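Local coordinates for protein putative TetR-family transcriptional regulator (PDB 2G3B) that probably binds cis-regulatory DNA as a dimeric transcriptional repressor of the TetR family, at residues 13-18 against 96-100. Numbering follows the deposited sequence.
Sequences ATAIAQ and ENSLA
Two α-helical segments, 13-18 and 96-100, cross at +63° with their axes only 7.8 Å apart, an approach that small residues make possible. At the crossing the CA atoms of Ala17 and Ala100 lie 3.9 Å apart, so alanine's small side chain suits both positions. Ala17 CB points into the partner helix, 3.7 Å from both Leu99 CB and Glu96 CG, while Ala100 CB rests 3.8 Å from Ala13 O. Apolar Ile16 and Leu99, both mt, flank this centre, Ile16 CG2 4.1 Å from Ala100 CB. Glu96 extends with chi1 and chi2 both t, so its aliphatic part covers Ala17 and its carboxylate reaches the polar edge. Glu96 OE2 lies 2.8 Å from Thr14 OG1, a short hydroxyl (chi1 m) whose proton has Lys10 O as another acceptor within reach. Gln18 starts away, but chi1 and chi2, both m, fold its long amide back to a water that donates to Gln18 OE1 (3.2 Å) and Glu96 OE2 (2.8 Å). Glu96 OE1 salt-bridges Arg61. This is interdomain packing of the TetR fold: helix 2-23, preceding the predicted helix-turn-helix, lies against helix 92-110 of the C-terminal domain, with helix 47-66 packing against both, helix 148-167 touching Ser98 and Leu99, and Val109 of the second subunit meeting Leu99.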
ATOM      1  N   ALA A  13     -14.048 -13.317   0.903  1.00 31.98           N
ATOM      2  CA  ALA A  13     -12.629 -13.074   0.569  1.00 31.87           C
ATOM      3  C   ALA A  13     -12.324 -13.180  -0.948  1.00 31.80           C
ATOM      4  O   ALA A  13     -11.654 -12.299  -1.529  1.00 33.28           O
ATOM      5  CB  ALA A  13     -11.733 -14.033   1.381  1.00 31.13           C
ATOM      6  N   THR A  14     -12.823 -14.233  -1.593  1.00 29.92           N
ATOM      7  CA  THR A  14     -12.668 -14.395  -3.041  1.00 30.77           C
ATOM      8  C   THR A  14     -13.329 -13.286  -3.892  1.00 31.04           C
ATOM      9  O   THR A  14     -12.716 -12.784  -4.817  1.00 31.01           O
ATOM     10  CB  THR A  14     -13.231 -15.778  -3.471  1.00 31.57           C
ATOM     11  OG1 THR A  14     -12.599 -16.778  -2.667  1.00 32.10           O
ATOM     12  CG2 THR A  14     -12.980 -16.054  -4.976  1.00 32.88           C
ATOM     13  N   ALA A  15     -14.582 -12.947  -3.577  1.00 30.92           N
ATOM     14  CA  ALA A  15     -15.302 -11.852  -4.207  1.00 31.80           C
ATOM     15  C   ALA A  15     -14.573 -10.535  -4.062  1.00 32.51           C
ATOM     16  O   ALA A  15     -14.345  -9.777  -5.031  1.00 33.41           O
ATOM     17  CB  ALA A  15     -16.740 -11.766  -3.602  1.00 32.87           C
ATOM     18  N   ILE A  16     -14.142 -10.259  -2.862  1.00 32.57           N
ATOM     19  CA  ILE A  16     -13.357  -9.055  -2.673  1.00 32.16           C
ATOM     20  C   ILE A  16     -12.058  -9.054  -3.478  1.00 32.94           C
ATOM     21  O   ILE A  16     -11.776  -8.063  -4.158  1.00 32.90           O
ATOM     22  CB  ILE A  16     -13.106  -8.762  -1.204  1.00 33.30           C
ATOM     23  CG1 ILE A  16     -14.479  -8.560  -0.494  1.00 31.82           C
ATOM     24  CG2 ILE A  16     -12.222  -7.457  -1.083  1.00 31.68           C
ATOM     25  CD1 ILE A  16     -14.407  -8.642   1.052  1.00 37.62           C
ATOM     26  N   ALA A  17     -11.285 -10.140  -3.409  1.00 32.00           N
ATOM     27  CA  ALA A  17     -10.036 -10.239  -4.138  1.00 33.12           C
ATOM     28  C   ALA A  17     -10.208 -10.040  -5.665  1.00 34.08           C
ATOM     29  O   ALA A  17      -9.364  -9.383  -6.312  1.00 32.40           O
ATOM     30  CB  ALA A  17      -9.341 -11.585  -3.846  1.00 32.56           C
ATOM     31  N   GLN A  18     -11.292 -10.591  -6.206  1.00 33.70           N
ATOM     32  CA  GLN A  18     -11.458 -10.708  -7.645  1.00 36.30           C
ATOM     33  C   GLN A  18     -12.218  -9.550  -8.276  1.00 36.25           C
ATOM     34  O   GLN A  18     -11.938  -9.184  -9.431  1.00 37.22           O
ATOM     35  CB  GLN A  18     -12.229 -12.021  -7.972  1.00 36.19           C
ATOM     36  CG  GLN A  18     -11.368 -13.290  -7.722  1.00 42.13           C
ATOM     37  CD  GLN A  18     -10.044 -13.304  -8.515  1.00 48.03           C
ATOM     38  OE1 GLN A  18      -8.931 -13.267  -7.944  1.00 50.64           O
ATOM     39  NE2 GLN A  18     -10.162 -13.365  -9.842  1.00 50.33           N
ATOM     40  N   GLU A  96      -4.493 -14.589  -2.576  1.00 34.42           N
ATOM     41  CA  GLU A  96      -5.868 -14.109  -2.412  1.00 32.07           C
ATOM     42  C   GLU A  96      -6.019 -13.189  -1.209  1.00 31.19           C
ATOM     43  O   GLU A  96      -6.664 -12.150  -1.314  1.00 31.40           O
ATOM     44  CB  GLU A  96      -6.831 -15.270  -2.327  1.00 32.50           C
ATOM     45  CG  GLU A  96      -8.268 -14.749  -2.375  1.00 33.34           C
ATOM     46  CD  GLU A  96      -9.241 -15.811  -2.076  1.00 33.66           C
ATOM     47  OE1 GLU A  96      -9.374 -16.157  -0.891  1.00 31.54           O
ATOM     48  OE2 GLU A  96      -9.828 -16.343  -3.033  1.00 32.10           O
ATOM     49  N   ASN A  97      -5.473 -13.556  -0.058  1.00 30.42           N
ATOM     50  CA  ASN A  97      -5.581 -12.699   1.136  1.00 32.15           C
ATOM     51  C   ASN A  97      -5.032 -11.321   0.818  1.00 32.57           C
ATOM     52  O   ASN A  97      -5.573 -10.310   1.219  1.00 30.51           O
ATOM     53  CB  ASN A  97      -4.605 -13.158   2.263  1.00 32.93           C
ATOM     54  CG  ASN A  97      -5.206 -14.189   3.174  1.00 37.44           C
ATOM     55  OD1 ASN A  97      -6.433 -14.440   3.132  1.00 35.64           O
ATOM     56  ND2 ASN A  97      -4.341 -14.814   4.039  1.00 37.71           N
ATOM     57  N   SER A  98      -3.891 -11.336   0.121  1.00 33.16           N
ATOM     58  CA  SER A  98      -3.183 -10.122  -0.246  1.00 33.77           C
ATOM     59  C   SER A  98      -3.968  -9.224  -1.216  1.00 33.34           C
ATOM     60  O   SER A  98      -4.061  -8.002  -0.982  1.00 31.77           O
ATOM     61  CB  SER A  98      -1.788 -10.521  -0.751  1.00 35.34           C
ATOM     62  OG  SER A  98      -1.077  -9.355  -1.004  1.00 41.57           O
ATOM     63  N   LEU A  99      -4.571  -9.820  -2.267  1.00 32.28           N
ATOM     64  CA  LEU A  99      -5.455  -9.112  -3.153  1.00 32.89           C
ATOM     65  C   LEU A  99      -6.632  -8.477  -2.429  1.00 32.78           C
ATOM     66  O   LEU A  99      -6.948  -7.314  -2.707  1.00 33.54           O
ATOM     67  CB  LEU A  99      -6.005 -10.011  -4.291  1.00 34.00           C
ATOM     68  CG  LEU A  99      -4.991 -10.482  -5.309  1.00 35.09           C
ATOM     69  CD1 LEU A  99      -5.537 -11.766  -6.022  1.00 36.36           C
ATOM     70  CD2 LEU A  99      -4.700  -9.279  -6.306  1.00 32.43           C
ATOM     71  N   ALA A 100      -7.299  -9.243  -1.558  1.00 31.37           N
ATOM     72  CA  ALA A 100      -8.490  -8.770  -0.815  1.00 30.91           C
ATOM     73  C   ALA A 100      -8.099  -7.634   0.119  1.00 32.00           C
ATOM     74  O   ALA A 100      -8.753  -6.608   0.131  1.00 31.38           O
ATOM     75  CB  ALA A 100      -9.131  -9.905  -0.031  1.00 32.18           C
TER
HETATM   76  O   HOH W   1      -9.227 -15.505  -5.619  1.00 43.48           O